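Local coordinates for disease resistance protein RRS1 (Arabidopsis thaliana, PDB 5W3X), which acts as a WRKY transcription factor that binds the W box and as a disease resistance protein against fungal and bacterial pathogens, at residues T21-Q27 against G38-Y44; A52-V56 against L66-Y70. All coordinates share one frame; numbering follows the deposited sequence.

Interaction 1 of 2, residues T21-Q27 against G38-Y44; sequences TWRKYGQ and GYYRCAY. With ZN (zinc ion), chain G.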
# COMPACT_ATOMS: atom_id res chain seq x y z
N THR B 21 12.15 -24.49 -4.96
CA THR B 21 12.62 -23.45 -4.05
C THR B 21 11.89 -22.13 -4.30
O THR B 21 11.67 -21.74 -5.45
CB THR B 21 14.14 -23.23 -4.18
OG1 THR B 21 14.48 -23.05 -5.56
CG2 THR B 21 14.89 -24.42 -3.62
N TRP B 22 11.53 -21.45 -3.22
CA TRP B 22 10.64 -20.29 -3.28
C TRP B 22 11.13 -19.10 -2.45
O TRP B 22 11.82 -19.28 -1.44
CB TRP B 22 9.25 -20.70 -2.80
CG TRP B 22 8.67 -21.89 -3.53
CD1 TRP B 22 8.70 -23.19 -3.12
CD2 TRP B 22 7.98 -21.88 -4.79
NE1 TRP B 22 8.07 -23.99 -4.04
CE2 TRP B 22 7.62 -23.21 -5.07
CE3 TRP B 22 7.63 -20.88 -5.70
CZ2 TRP B 22 6.93 -23.57 -6.23
CZ3 TRP B 22 6.94 -21.24 -6.84
CH2 TRP B 22 6.60 -22.57 -7.10
N ARG B 23 10.79 -17.89 -2.89
CA ARG B 23 11.03 -16.67 -2.12
C ARG B 23 9.68 -15.95 -1.94
O ARG B 23 8.76 -16.16 -2.71
CB ARG B 23 12.04 -15.75 -2.80
CG ARG B 23 13.41 -16.40 -3.05
CD ARG B 23 14.16 -16.74 -1.75
NE ARG B 23 15.12 -17.81 -2.00
CZ ARG B 23 16.36 -17.61 -2.44
NH1 ARG B 23 16.79 -16.38 -2.67
NH2 ARG B 23 17.17 -18.64 -2.64
N LYS B 24 9.58 -15.12 -0.91
CA LYS B 24 8.33 -14.46 -0.57
C LYS B 24 7.95 -13.34 -1.55
O LYS B 24 8.81 -12.61 -2.05
CB LYS B 24 8.42 -13.89 0.84
CG LYS B 24 7.10 -13.86 1.58
CD LYS B 24 6.52 -15.25 1.74
CE LYS B 24 5.17 -15.21 2.43
NZ LYS B 24 5.27 -14.77 3.86
N TYR B 25 6.65 -13.21 -1.82
CA TYR B 25 6.15 -12.12 -2.63
C TYR B 25 5.17 -11.27 -1.81
O TYR B 25 5.16 -10.04 -1.90
CB TYR B 25 5.45 -12.64 -3.88
CG TYR B 25 4.90 -11.55 -4.79
CD1 TYR B 25 3.61 -11.06 -4.62
CD2 TYR B 25 5.69 -11.00 -5.80
CE1 TYR B 25 3.11 -10.06 -5.45
CE2 TYR B 25 5.20 -10.00 -6.62
CZ TYR B 25 3.91 -9.54 -6.45
OH TYR B 25 3.44 -8.54 -7.28
N GLY B 26 4.36 -11.93 -0.99
CA GLY B 26 3.35 -11.21 -0.25
C GLY B 26 2.81 -12.01 0.92
O GLY B 26 3.07 -13.20 1.05
N GLN B 27 2.03 -11.34 1.76
CA GLN B 27 1.47 -11.97 2.94
C GLN B 27 0.41 -11.02 3.45
O GLN B 27 0.74 -9.96 3.97
CB GLN B 27 2.55 -12.22 4.00
CG GLN B 27 2.04 -12.72 5.34
CD GLN B 27 2.01 -14.24 5.44
OE1 GLN B 27 2.66 -14.94 4.66
NE2 GLN B 27 1.27 -14.75 6.42
N GLY B 38 -0.50 -16.29 1.75
CA GLY B 38 0.91 -16.09 1.46
C GLY B 38 1.19 -16.25 -0.03
O GLY B 38 0.66 -17.15 -0.68
N TYR B 39 2.01 -15.35 -0.57
CA TYR B 39 2.35 -15.36 -1.99
C TYR B 39 3.84 -15.58 -2.16
O TYR B 39 4.65 -14.87 -1.55
CB TYR B 39 1.98 -14.03 -2.65
CG TYR B 39 0.51 -13.65 -2.54
CD1 TYR B 39 -0.01 -13.18 -1.34
CD2 TYR B 39 -0.33 -13.70 -3.64
CE1 TYR B 39 -1.35 -12.79 -1.23
CE2 TYR B 39 -1.68 -13.33 -3.54
CZ TYR B 39 -2.18 -12.87 -2.35
OH TYR B 39 -3.51 -12.50 -2.28
N TYR B 40 4.18 -16.55 -3.01
CA TYR B 40 5.56 -16.96 -3.29
C TYR B 40 5.80 -16.93 -4.79
O TYR B 40 4.87 -17.10 -5.58
CB TYR B 40 5.84 -18.37 -2.76
CG TYR B 40 5.61 -18.53 -1.28
CD1 TYR B 40 4.34 -18.77 -0.78
CD2 TYR B 40 6.67 -18.47 -0.38
CE1 TYR B 40 4.11 -18.92 0.56
CE2 TYR B 40 6.45 -18.62 0.98
CZ TYR B 40 5.16 -18.85 1.44
OH TYR B 40 4.92 -19.00 2.79
N ARG B 41 7.06 -16.75 -5.17
CA ARG B 41 7.52 -16.83 -6.56
C ARG B 41 8.79 -17.66 -6.53
O ARG B 41 9.32 -17.90 -5.45
CB ARG B 41 7.73 -15.43 -7.14
CG ARG B 41 8.62 -14.50 -6.30
CD ARG B 41 10.10 -14.57 -6.73
NE ARG B 41 10.91 -13.55 -6.06
CZ ARG B 41 12.22 -13.65 -5.87
NH1 ARG B 41 12.88 -14.73 -6.26
NH2 ARG B 41 12.88 -12.67 -5.26
N CYS B 42 9.24 -18.18 -7.67
CA CYS B 42 10.41 -19.07 -7.69
C CYS B 42 11.74 -18.42 -7.31
O CYS B 42 11.99 -17.26 -7.63
CB CYS B 42 10.57 -19.74 -9.06
SG CYS B 42 11.94 -20.95 -9.09
N ALA B 43 12.61 -19.17 -6.65
CA ALA B 43 13.93 -18.66 -6.30
C ALA B 43 14.78 -18.36 -7.54
O ALA B 43 15.78 -17.65 -7.46
CB ALA B 43 14.66 -19.65 -5.40
N TYR B 44 14.38 -18.90 -8.69
CA TYR B 44 15.11 -18.67 -9.94
C TYR B 44 14.34 -17.76 -10.89
O TYR B 44 14.52 -17.82 -12.10
CB TYR B 44 15.41 -20.01 -10.63
CG TYR B 44 16.15 -20.98 -9.74
CD1 TYR B 44 17.53 -20.87 -9.55
CD2 TYR B 44 15.47 -21.99 -9.08
CE1 TYR B 44 18.21 -21.76 -8.73
CE2 TYR B 44 16.14 -22.88 -8.26
CZ TYR B 44 17.51 -22.77 -8.08
OH TYR B 44 18.16 -23.66 -7.26
ZN ZN G . 11.29 -22.02 -11.02
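K24 lays the end of its aliphatic chain against the ring of Y40, meeting it off-centre: CE stands 4.2 Å from the Y40 ring centroid, 29° off the normal, a CH-pi contact. A bend at chi2 (61°) turns the lysine chain back toward the tyrosine, and its NZ then donates to OE1 of Q27 at 2.7 Å. That ammonium also forms a salt bridge with an acidic side chain of another protein's chain. On the same face of the sheet the paired R23 and R41 meet through carbon and guanidinium, their charged ends not touching. CB of R23 sits over the centre of one face of the R41 guanidinium, whose plane is turned 41° from that of R23. R41 NH1 donates to O of C42, which lies in the guanidinium plane, while its NE bonds to a polar side chain of the other protein. W22 brings the edge of its indole, at CE3, 3.4 Å from R41 O.

These residues belong to the first hairpin of the WRKY DNA-binding domain, and 22-25 reads WRKY, the signature that names the family. In WRKY domains this strand enters the major groove of DNA; here K24, Y25 and their neighbours are engaged by the other protein. The hairpin is antiparallel but carries a classic beta bulge: Y25 N and G26 N both donate to Y39 O, approaching from the same face of its carbonyl plane, with Y25 N at 2.6 Å. Beyond the bulge G26, lacking a side chain, takes the Y39 ring closely, its O lying in the ring plane at the edge. The Y25 ring likewise receives CB of Y39 at its edge, and its hydroxyl reaches the backbone of the other protein.

At the far end T21 OG1 touches A43 CB and, 3.2 Å away, CE2 of Y44, and has no polar partner in the model. SG of C42 binds zinc at 2.3 Å, alongside C50, H74 and H76.

Interaction 2 of 2, residues A52-V56 against L66-Y70; sequences ATKQV and LAITY
T53 opens the pairing through its backbone, its O lying 3.5 Å from CA of Y70 in a CA-H...O contact. The strands 53-56 and 66-70 run antiparallel, their short axes at 166°, and form the second hairpin of the WRKY domain; 66-70 lies on one of the two edge strands of the four-stranded sheet.

K54 follows, side by side with Y70 and pointing the same way. Its chain is extended beyond CG, which carries CD along the ring to 3.6 Å from CE2 of Y70, and the approach is oblique to the ring plane. The ammonium finds its partners elsewhere, in salt bridges with D18 and E16, two carboxylates from the N-terminal segment, which probably offset the cost of burying the lysine, while W22 adds a cation-pi contact.

Q55 supplies the sheet's regular bonding here. Its N donates to T69 O and its O accepts from T69 N, both at 2.9 Å. Its side chain turns to the face that T69 occupies; a chi1 of -9° nearly eclipses CG with the backbone N and brings it 3.9 Å from CB of T69.

V56 returns to the face of K54 and splits its two methyls between neighbours. CG2 lies alongside I68, 4.2 Å from its CG2, while CG1 crosses to L66 and meets CD2 of L66 at 3.8 Å.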
# COMPACT_ATOMS: atom_id res chain seq x y z
N ALA B 52 7.10 -19.35 -12.35
CA ALA B 52 6.32 -20.14 -11.42
C ALA B 52 6.04 -19.39 -10.11
O ALA B 52 6.96 -18.87 -9.47
CB ALA B 52 7.03 -21.45 -11.13
N THR B 53 4.77 -19.31 -9.75
CA THR B 53 4.35 -18.72 -8.48
C THR B 53 3.46 -19.69 -7.70
O THR B 53 2.91 -20.63 -8.27
CB THR B 53 3.57 -17.42 -8.70
OG1 THR B 53 2.37 -17.71 -9.40
CG2 THR B 53 4.39 -16.44 -9.52
N LYS B 54 3.32 -19.46 -6.40
CA LYS B 54 2.34 -20.23 -5.65
C LYS B 54 1.71 -19.41 -4.53
O LYS B 54 2.32 -18.49 -3.99
CB LYS B 54 2.96 -21.52 -5.10
CG LYS B 54 3.87 -21.39 -3.90
CD LYS B 54 4.18 -22.78 -3.34
CE LYS B 54 5.17 -22.75 -2.19
NZ LYS B 54 5.41 -24.12 -1.65
N GLN B 55 0.46 -19.75 -4.23
CA GLN B 55 -0.33 -19.10 -3.20
C GLN B 55 -0.76 -20.13 -2.18
O GLN B 55 -1.20 -21.22 -2.53
CB GLN B 55 -1.57 -18.44 -3.80
CG GLN B 55 -1.57 -18.44 -5.31
CD GLN B 55 -0.76 -17.30 -5.84
OE1 GLN B 55 -0.83 -16.20 -5.31
NE2 GLN B 55 0.03 -17.56 -6.87
N VAL B 56 -0.64 -19.76 -0.91
CA VAL B 56 -0.89 -20.68 0.19
C VAL B 56 -1.85 -20.05 1.19
O VAL B 56 -1.60 -18.94 1.67
CB VAL B 56 0.40 -21.06 0.92
CG1 VAL B 56 0.08 -21.95 2.10
CG2 VAL B 56 1.39 -21.73 -0.04
N LEU B 66 -5.08 -27.15 4.08
CA LEU B 66 -4.32 -26.09 3.42
C LEU B 66 -4.69 -26.02 1.94
O LEU B 66 -4.72 -27.05 1.26
CB LEU B 66 -2.82 -26.32 3.54
CG LEU B 66 -1.97 -25.38 4.40
CD1 LEU B 66 -0.49 -25.59 4.11
CD2 LEU B 66 -2.36 -23.94 4.17
N ALA B 67 -4.99 -24.82 1.45
CA ALA B 67 -5.25 -24.64 0.03
C ALA B 67 -4.02 -24.05 -0.64
O ALA B 67 -3.46 -23.05 -0.19
CB ALA B 67 -6.46 -23.75 -0.19
N ILE B 68 -3.59 -24.68 -1.73
CA ILE B 68 -2.40 -24.22 -2.43
C ILE B 68 -2.66 -24.14 -3.92
O ILE B 68 -3.14 -25.11 -4.52
CB ILE B 68 -1.19 -25.12 -2.16
CG1 ILE B 68 -0.98 -25.29 -0.66
CG2 ILE B 68 0.05 -24.55 -2.83
CD1 ILE B 68 0.25 -26.10 -0.30
N THR B 69 -2.35 -23.00 -4.52
CA THR B 69 -2.48 -22.83 -5.96
C THR B 69 -1.12 -22.58 -6.61
O THR B 69 -0.39 -21.69 -6.19
CB THR B 69 -3.42 -21.67 -6.31
OG1 THR B 69 -4.71 -21.92 -5.75
CG2 THR B 69 -3.54 -21.51 -7.82
N TYR B 70 -0.78 -23.37 -7.61
CA TYR B 70 0.45 -23.16 -8.37
C TYR B 70 0.14 -22.57 -9.73
O TYR B 70 -0.74 -23.06 -10.43
CB TYR B 70 1.20 -24.48 -8.55
CG TYR B 70 1.74 -25.07 -7.27
CD1 TYR B 70 0.97 -25.93 -6.50
CD2 TYR B 70 3.04 -24.80 -6.86
CE1 TYR B 70 1.47 -26.49 -5.34
CE2 TYR B 70 3.54 -25.35 -5.71
CZ TYR B 70 2.75 -26.19 -4.95
OH TYR B 70 3.26 -26.74 -3.80

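Interactions 1 and 2 pair the strands of the two hairpins of one antiparallel sheet, with centres about 10 Å apart, and they join where strand 37-42 runs beside strand 53-58. Two probable backbone hydrogen bonds cross that seam, Y40 N to K54 O and G38 N to V56 O, both at 2.9 Å. On one side of the sheet Y40 touches both K54 and V56; on the other, CD2 of Y39 packs against Q55 OE1 at 3.0 Å. The zinc ion lies near one end: interaction 1 contributes C42 directly, whereas the side chain of T53 in interaction 2 stays about 9 Å from the metal. Contacts with the other protein fall mostly on interaction 1, Q55 alone reaching it from interaction 2.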